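Local atomic coordinates of proximal thread matrix protein 1 (Mytilus galloprovincialis, PDB entry 4CN9), a protein that binds zinc, one ion in a MIDAS motif, and probably collagen, as a matrix protein of the mussel byssus with two von Willebrand factor type A domains. Residues Q274-K277 with N278-D282; G401-K404 with S405-I408; E382-L385 with L386-E389. All coordinates share one frame; numbering follows the deposited sequence.

Contact 1: residues Q274-K277 with N278-D282; sequences QLMK and NFMKD
Asn278 N reaches back to Gln274 O at 2.9 Å, the first of four successive i to i+4 bonds that run from 274-277 into 278-282. Phe279, Met280 and Lys281 follow on the carbonyls of Leu275, Met276 and Lys277, so the backbone is a continuous run of about two and a half turns within helix 272-285. On the polar flank the Gln274 and Asn278 side chains meet one turn apart. Bent at its second torsion (chi2 63°), Gln274 brings NE2 to within 2.9 Å of Asn278 OD1. The two amide planes stand 60° apart: OD1 lies in the plane of the Gln274 amide, whereas NE2 sits above the carbonyl plane of Asn278. Lys281 NZ comes to the same OD1 at 3.2 Å from the opposite face, so two donors grip one oxygen. Asp326 completes the group, its carboxylate taking a salt bridge from Lys281 NZ and a hydrogen bond from Gln274 NE2; Lys277 NZ binds the carbonyls of Asp326 and Val328. On the buried flank Met280 curls at chi3, and its CE lies 3.7 Å from Lys277 CA and 4.5 Å from Met276 CG. Both methionines press on Phe259 of the sheet. A helix with a sheet-facing apolar side, joining parallel strands 253-260 and 295-302, is the beta-alpha-beta crossover of the von Willebrand A fold.

Contact 2: residues G401-K404 with S405-I408; sequences GFLK and SELI
Three backbone bonds tie Leu403 and Lys404 to the first turn of helix 404-410. The firm one is Ile408 N to Lys404 O at 2.9 Å. Leu403, the N-cap residue, offers its carbonyl to both Glu406 N and Leu407 N, but both bonds are weak, the first markedly bent at 127°.

A water supplies the second polar link. It accepts from Leu403 N at 2.9 Å and lies 2.9 Å from Glu406 OE1, to which it can donate, bridging the N-cap amide to the carboxylate of the residue three further on. OE1 also takes the backbone N-H of Asn373, so this one oxygen joins the helix start to a neighbouring loop. An alanine in place of Glu406 removes the acceptor that the Asn373 amide and the bridging water share, and would probably weaken the link between the helix start and that loop.

The remaining side-chain contacts lie on different sides of the turn. With CG held between the backbone N and the carbonyl carbon (chi1 69°), the Phe402 ring makes an apolar contact with Leu407, whose CD1 lies 3.7 Å from both CD2 and CE2 of the ring. The two side chains cross at about a right angle, and both also touch Thr369 and Thr419 on the sheet. Leu403 crosses the Glu406 side chain at a slant, its CD1 4.0 Å from OE2. Further round, Ile408 CD1 meets the Lys404 chain at CG, 4.0 Å away.

This is a helix N-terminus with an apolar residue at the N-cap, in the connection between parallel strands 391-398 and 417-420 of the von Willebrand A domain.

Contact 3: residues E382-L385 with L386-E389; sequences ESSL and LRKE
Ser383 and Arg387 face each other across one turn in helix 379-388, the crossover between parallel strands 362-369 and 391-398 of the von Willebrand A fold. Here the packing is close. Arg387 N bonds to Ser383 O at 2.8 Å, and the side chain, bent at chi3 (-47°), folds back so that one guanidinium face covers Ser383 O and Ser384 CA near its rim. Arg387 NH1 lies 3.1 Å from Ser383 OG and donates to the carbonyl of Ile410, while OG is hydrogen-bonded to the carbonyl of Pro379. Leu386 packs against Val391 and Ile393 of the sheet, and its CG touches Glu382 O at 3.5 Å; the Glu382 carboxylate makes a salt bridge to Arg346.

The other side is looser. Lys388 N still holds Ser384 O at 2.9 Å, yet Glu389 N reaches Leu385 O only by a weak bond. Ser384 OG, swung anti to the backbone nitrogen (chi1 175°), stands 3.3 Å from Lys388 CE. A water links the two side chains, lying 3.2 Å from Ser384 OG and taking a weak bond from Lys388 NZ.

How the contacts relate
All three contacts lie in the second of the two von Willebrand A domains. Along the chain contact 1 comes first, then contact 3, then contact 2. Contacts 2 and 3 are the closest neighbours, with centres 18 Å and nearest atoms about 6 Å apart; Arg387 of contact 3 links the two by donating to the carbonyl of Ile410, at the far end of the helix that contact 2 opens. Contact 1 is more remote, its centre 21 Å from contact 2 and 26 Å from contact 3. None of them includes a zinc ligand: Ser63, Ser65 and Asp174 hold one ion in the first domain, and Glu49, Asp51 and His446 hold the other.

Contact 1: residues Q274-K277 with N278-D282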
loop_
_atom_site.group_PDB
_atom_site.type_symbol
_atom_site.label_atom_id
_atom_site.label_comp_id
_atom_site.label_asym_id
_atom_site.label_seq_id
_atom_site.Cartn_x
_atom_site.Cartn_y
_atom_site.Cartn_z
ATOM N N GLN A 274 -23.725 -12.400 14.926
ATOM C CA GLN A 274 -23.244 -13.736 14.582
ATOM C C GLN A 274 -22.723 -13.812 13.149
ATOM O O GLN A 274 -21.794 -14.566 12.859
ATOM C CB GLN A 274 -24.331 -14.791 14.781
ATOM C CG GLN A 274 -23.807 -16.215 14.623
ATOM C CD GLN A 274 -22.759 -16.549 15.666
ATOM O OE1 GLN A 274 -22.904 -16.192 16.838
ATOM N NE2 GLN A 274 -21.687 -17.210 15.246
ATOM N N LEU A 275 -23.341 -13.062 12.241
ATOM C CA LEU A 275 -22.871 -13.034 10.859
ATOM C C LEU A 275 -21.438 -12.478 10.812
ATOM O O LEU A 275 -20.571 -12.988 10.095
ATOM C CB LEU A 275 -23.818 -12.217 9.979
ATOM C CG LEU A 275 -25.150 -12.885 9.602
ATOM C CD1 LEU A 275 -26.063 -11.893 8.908
ATOM C CD2 LEU A 275 -24.926 -14.111 8.723
ATOM N N MET A 276 -21.189 -11.447 11.609
ATOM C CA MET A 276 -19.861 -10.861 11.697
ATOM C C MET A 276 -18.849 -11.842 12.301
ATOM O O MET A 276 -17.730 -11.985 11.797
ATOM C CB MET A 276 -19.925 -9.551 12.510
ATOM C CG MET A 276 -18.617 -8.773 12.548
ATOM S SD MET A 276 -18.768 -7.274 13.578
ATOM C CE MET A 276 -19.162 -8.009 15.147
ATOM N N LYS A 277 -19.239 -12.547 13.358
ATOM C CA LYS A 277 -18.365 -13.571 13.921
ATOM C C LYS A 277 -18.047 -14.668 12.903
ATOM O O LYS A 277 -16.898 -15.111 12.795
ATOM C CB LYS A 277 -18.988 -14.186 15.170
ATOM C CG LYS A 277 -19.051 -13.255 16.358
ATOM C CD LYS A 277 -19.877 -13.897 17.465
ATOM C CE LYS A 277 -19.670 -13.215 18.788
ATOM N NZ LYS A 277 -20.589 -13.792 19.827
ATOM N N ASN A 278 -19.053 -15.112 12.149
ATOM C CA ASN A 278 -18.827 -16.159 11.160
ATOM C C ASN A 278 -17.840 -15.692 10.096
ATOM O O ASN A 278 -17.025 -16.469 9.615
ATOM C CB ASN A 278 -20.134 -16.590 10.497
ATOM C CG ASN A 278 -21.054 -17.365 11.439
ATOM O OD1 ASN A 278 -20.683 -17.712 12.565
ATOM N ND2 ASN A 278 -22.261 -17.654 10.965
ATOM N N PHE A 279 -17.909 -14.414 9.736
ATOM C CA PHE A 279 -16.983 -13.849 8.758
ATOM C C PHE A 279 -15.549 -13.980 9.276
ATOM O O PHE A 279 -14.664 -14.452 8.573
ATOM C CB PHE A 279 -17.390 -12.395 8.485
ATOM C CG PHE A 279 -16.455 -11.624 7.588
ATOM C CD1 PHE A 279 -16.462 -11.814 6.226
ATOM C CD2 PHE A 279 -15.631 -10.647 8.109
ATOM C CE1 PHE A 279 -15.632 -11.082 5.401
ATOM C CE2 PHE A 279 -14.798 -9.900 7.280
ATOM C CZ PHE A 279 -14.809 -10.115 5.933
ATOM N N MET A 280 -15.322 -13.599 10.526
ATOM C CA MET A 280 -13.988 -13.696 11.108
ATOM C C MET A 280 -13.510 -15.143 11.264
ATOM O O MET A 280 -12.347 -15.454 10.985
ATOM C CB MET A 280 -13.961 -12.955 12.443
ATOM C CG MET A 280 -14.186 -11.478 12.240
ATOM S SD MET A 280 -14.166 -10.499 13.737
ATOM C CE MET A 280 -15.531 -11.231 14.646
ATOM N N LYS A 281 -14.399 -16.029 11.705
ATOM C CA LYS A 281 -14.076 -17.452 11.788
ATOM C C LYS A 281 -13.726 -18.049 10.418
ATOM O O LYS A 281 -12.815 -18.867 10.315
ATOM C CB LYS A 281 -15.235 -18.217 12.440
ATOM C CG LYS A 281 -15.336 -17.958 13.923
ATOM C CD LYS A 281 -16.755 -18.105 14.451
ATOM C CE LYS A 281 -17.358 -19.414 14.041
ATOM N NZ LYS A 281 -18.786 -19.557 14.423
ATOM N N ASP A 282 -14.439 -17.638 9.368
ATOM C CA ASP A 282 -14.144 -18.107 8.020
ATOM C C ASP A 282 -12.752 -17.667 7.565
ATOM O O ASP A 282 -12.039 -18.420 6.909
ATOM C CB ASP A 282 -15.207 -17.647 7.016
ATOM C CG ASP A 282 -16.542 -18.379 7.192
ATOM O OD1 ASP A 282 -16.584 -19.359 7.956
ATOM O OD2 ASP A 282 -17.549 -17.968 6.571
#

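Contact 2: residues G401-K404 with S405-I408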
loop_
_atom_site.group_PDB
_atom_site.type_symbol
_atom_site.label_atom_id
_atom_site.label_comp_id
_atom_site.label_asym_id
_atom_site.label_seq_id
_atom_site.Cartn_x
_atom_site.Cartn_y
_atom_site.Cartn_z
ATOM N N GLY A 401 -24.381 3.308 8.936
ATOM C CA GLY A 401 -23.983 4.087 10.094
ATOM C C GLY A 401 -22.522 4.515 10.141
ATOM O O GLY A 401 -22.163 5.369 10.940
ATOM N N PHE A 402 -21.675 3.913 9.309
ATOM C CA PHE A 402 -20.256 4.225 9.323
ATOM C C PHE A 402 -19.948 5.376 8.372
ATOM O O PHE A 402 -20.787 5.779 7.547
ATOM C CB PHE A 402 -19.430 2.992 8.932
ATOM C CG PHE A 402 -19.593 2.607 7.498
ATOM C CD1 PHE A 402 -20.602 1.748 7.108
ATOM C CD2 PHE A 402 -18.757 3.136 6.528
ATOM C CE1 PHE A 402 -20.761 1.405 5.766
ATOM C CE2 PHE A 402 -18.918 2.807 5.199
ATOM C CZ PHE A 402 -19.930 1.944 4.819
ATOM N N LEU A 403 -18.733 5.898 8.485
ATOM C CA LEU A 403 -18.243 6.927 7.579
ATOM C C LEU A 403 -17.043 6.413 6.793
ATOM O O LEU A 403 -16.039 5.973 7.373
ATOM C CB LEU A 403 -17.824 8.172 8.355
ATOM C CG LEU A 403 -18.948 8.958 9.008
ATOM C CD1 LEU A 403 -18.365 10.017 9.916
ATOM C CD2 LEU A 403 -19.816 9.572 7.936
ATOM N N LYS A 404 -17.145 6.491 5.474
ATOM C CA LYS A 404 -16.116 5.959 4.589
ATOM C C LYS A 404 -14.810 6.744 4.688
ATOM O O LYS A 404 -13.726 6.203 4.452
ATOM C CB LYS A 404 -16.615 5.976 3.141
ATOM C CG LYS A 404 -15.666 5.273 2.192
ATOM C CD LYS A 404 -16.283 5.009 0.834
ATOM C CE LYS A 404 -15.310 4.217 -0.029
ATOM N NZ LYS A 404 -15.769 4.104 -1.443
ATOM N N SER A 405 -14.920 8.032 5.000
ATOM C CA SER A 405 -13.749 8.878 5.214
ATOM C C SER A 405 -12.841 8.287 6.299
ATOM O O SER A 405 -11.616 8.263 6.164
ATOM C CB SER A 405 -14.211 10.265 5.662
ATOM O OG SER A 405 -15.227 10.108 6.634
ATOM N N GLU A 406 -13.458 7.816 7.375
ATOM C CA GLU A 406 -12.728 7.235 8.495
ATOM C C GLU A 406 -12.080 5.902 8.111
ATOM O O GLU A 406 -10.941 5.623 8.505
ATOM C CB GLU A 406 -13.656 7.080 9.709
ATOM C CG GLU A 406 -14.181 8.422 10.209
ATOM C CD GLU A 406 -15.029 8.357 11.483
ATOM O OE1 GLU A 406 -15.583 7.285 11.830
ATOM O OE2 GLU A 406 -15.142 9.419 12.140
ATOM N N LEU A 407 -12.795 5.093 7.331
ATOM C CA LEU A 407 -12.221 3.856 6.810
ATOM C C LEU A 407 -10.979 4.187 5.991
ATOM O O LEU A 407 -9.932 3.558 6.138
ATOM C CB LEU A 407 -13.229 3.103 5.953
ATOM C CG LEU A 407 -14.541 2.675 6.610
ATOM C CD1 LEU A 407 -15.367 1.927 5.591
ATOM C CD2 LEU A 407 -14.298 1.852 7.866
ATOM N N ILE A 408 -11.099 5.201 5.149
ATOM C CA ILE A 408 -10.002 5.602 4.274
ATOM C C ILE A 408 -8.834 6.127 5.104
ATOM O O ILE A 408 -7.676 5.818 4.815
ATOM C CB ILE A 408 -10.454 6.658 3.230
ATOM C CG1 ILE A 408 -11.361 6.018 2.166
ATOM C CG2 ILE A 408 -9.244 7.292 2.553
ATOM C CD1 ILE A 408 -12.137 7.049 1.309
HETATM O O HOH W 1 -16.890 5.071 10.533
#

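Contact 3: residues E382-L385 with L386-E389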
loop_
_atom_site.group_PDB
_atom_site.type_symbol
_atom_site.label_atom_id
_atom_site.label_comp_id
_atom_site.label_asym_id
_atom_site.label_seq_id
_atom_site.Cartn_x
_atom_site.Cartn_y
_atom_site.Cartn_z
ATOM N N GLU A 382 -3.905 6.975 15.521
ATOM C CA GLU A 382 -3.599 5.614 15.980
ATOM C C GLU A 382 -3.228 4.710 14.810
ATOM O O GLU A 382 -2.354 3.856 14.927
ATOM C CB GLU A 382 -4.768 5.004 16.774
ATOM C CG GLU A 382 -5.181 5.780 18.015
ATOM C CD GLU A 382 -4.089 5.880 19.066
ATOM O OE1 GLU A 382 -3.180 5.024 19.098
ATOM O OE2 GLU A 382 -4.143 6.838 19.862
ATOM N N SER A 383 -3.878 4.898 13.671
ATOM C CA SER A 383 -3.555 4.092 12.502
ATOM C C SER A 383 -2.187 4.496 11.957
ATOM O O SER A 383 -1.428 3.654 11.522
ATOM C CB SER A 383 -4.615 4.245 11.411
ATOM O OG SER A 383 -4.827 5.620 11.121
ATOM N N SER A 384 -1.873 5.789 11.978
ATOM C CA SER A 384 -0.561 6.242 11.521
ATOM C C SER A 384 0.566 5.565 12.307
ATOM O O SER A 384 1.530 5.061 11.724
ATOM C CB SER A 384 -0.450 7.761 11.628
ATOM O OG SER A 384 0.856 8.182 11.284
ATOM N N LEU A 385 0.422 5.543 13.630
ATOM C CA LEU A 385 1.382 4.911 14.519
ATOM C C LEU A 385 1.493 3.417 14.247
ATOM O O LEU A 385 2.595 2.880 14.185
ATOM C CB LEU A 385 1.006 5.158 15.984
ATOM C CG LEU A 385 1.128 6.603 16.480
ATOM C CD1 LEU A 385 0.912 6.699 17.993
ATOM C CD2 LEU A 385 2.479 7.182 16.105
ATOM N N LEU A 386 0.357 2.739 14.077
ATOM C CA LEU A 386 0.385 1.328 13.686
ATOM C C LEU A 386 1.090 1.113 12.338
ATOM O O LEU A 386 1.929 0.223 12.226
ATOM C CB LEU A 386 -1.027 0.734 13.626
ATOM C CG LEU A 386 -1.712 0.434 14.955
ATOM C CD1 LEU A 386 -3.206 0.348 14.769
ATOM C CD2 LEU A 386 -1.177 -0.841 15.560
ATOM N N ARG A 387 0.762 1.908 11.321
ATOM C CA ARG A 387 1.364 1.693 9.996
ATOM C C ARG A 387 2.866 1.962 9.982
ATOM O O ARG A 387 3.613 1.272 9.282
ATOM C CB ARG A 387 0.648 2.493 8.895
ATOM C CG ARG A 387 -0.825 2.095 8.733
ATOM C CD ARG A 387 -1.523 2.834 7.566
ATOM N NE ARG A 387 -1.263 4.274 7.578
ATOM C CZ ARG A 387 -2.091 5.187 8.050
ATOM N NH1 ARG A 387 -3.269 4.831 8.551
ATOM N NH2 ARG A 387 -1.731 6.462 8.043
ATOM N N LYS A 388 3.300 2.946 10.763
ATOM C CA LYS A 388 4.727 3.237 10.924
ATOM C C LYS A 388 5.496 2.072 11.561
ATOM O O LYS A 388 6.704 1.938 11.372
ATOM C CB LYS A 388 4.927 4.520 11.742
ATOM C CG LYS A 388 4.606 5.790 10.953
ATOM C CD LYS A 388 4.783 7.066 11.779
ATOM C CE LYS A 388 4.189 8.274 11.054
ATOM N NZ LYS A 388 4.830 8.524 9.731
ATOM N N GLU A 389 4.790 1.225 12.306
ATOM C CA GLU A 389 5.385 0.034 12.894
ATOM C C GLU A 389 5.336 -1.166 11.951
ATOM O O GLU A 389 5.718 -2.260 12.330
ATOM C CB GLU A 389 4.650 -0.355 14.178
ATOM C CG GLU A 389 4.800 0.609 15.327
ATOM C CD GLU A 389 3.843 0.286 16.470
ATOM O OE1 GLU A 389 3.228 -0.815 16.454
ATOM O OE2 GLU A 389 3.708 1.141 17.377
HETATM O O HOH W 2 2.300 6.573 8.890
#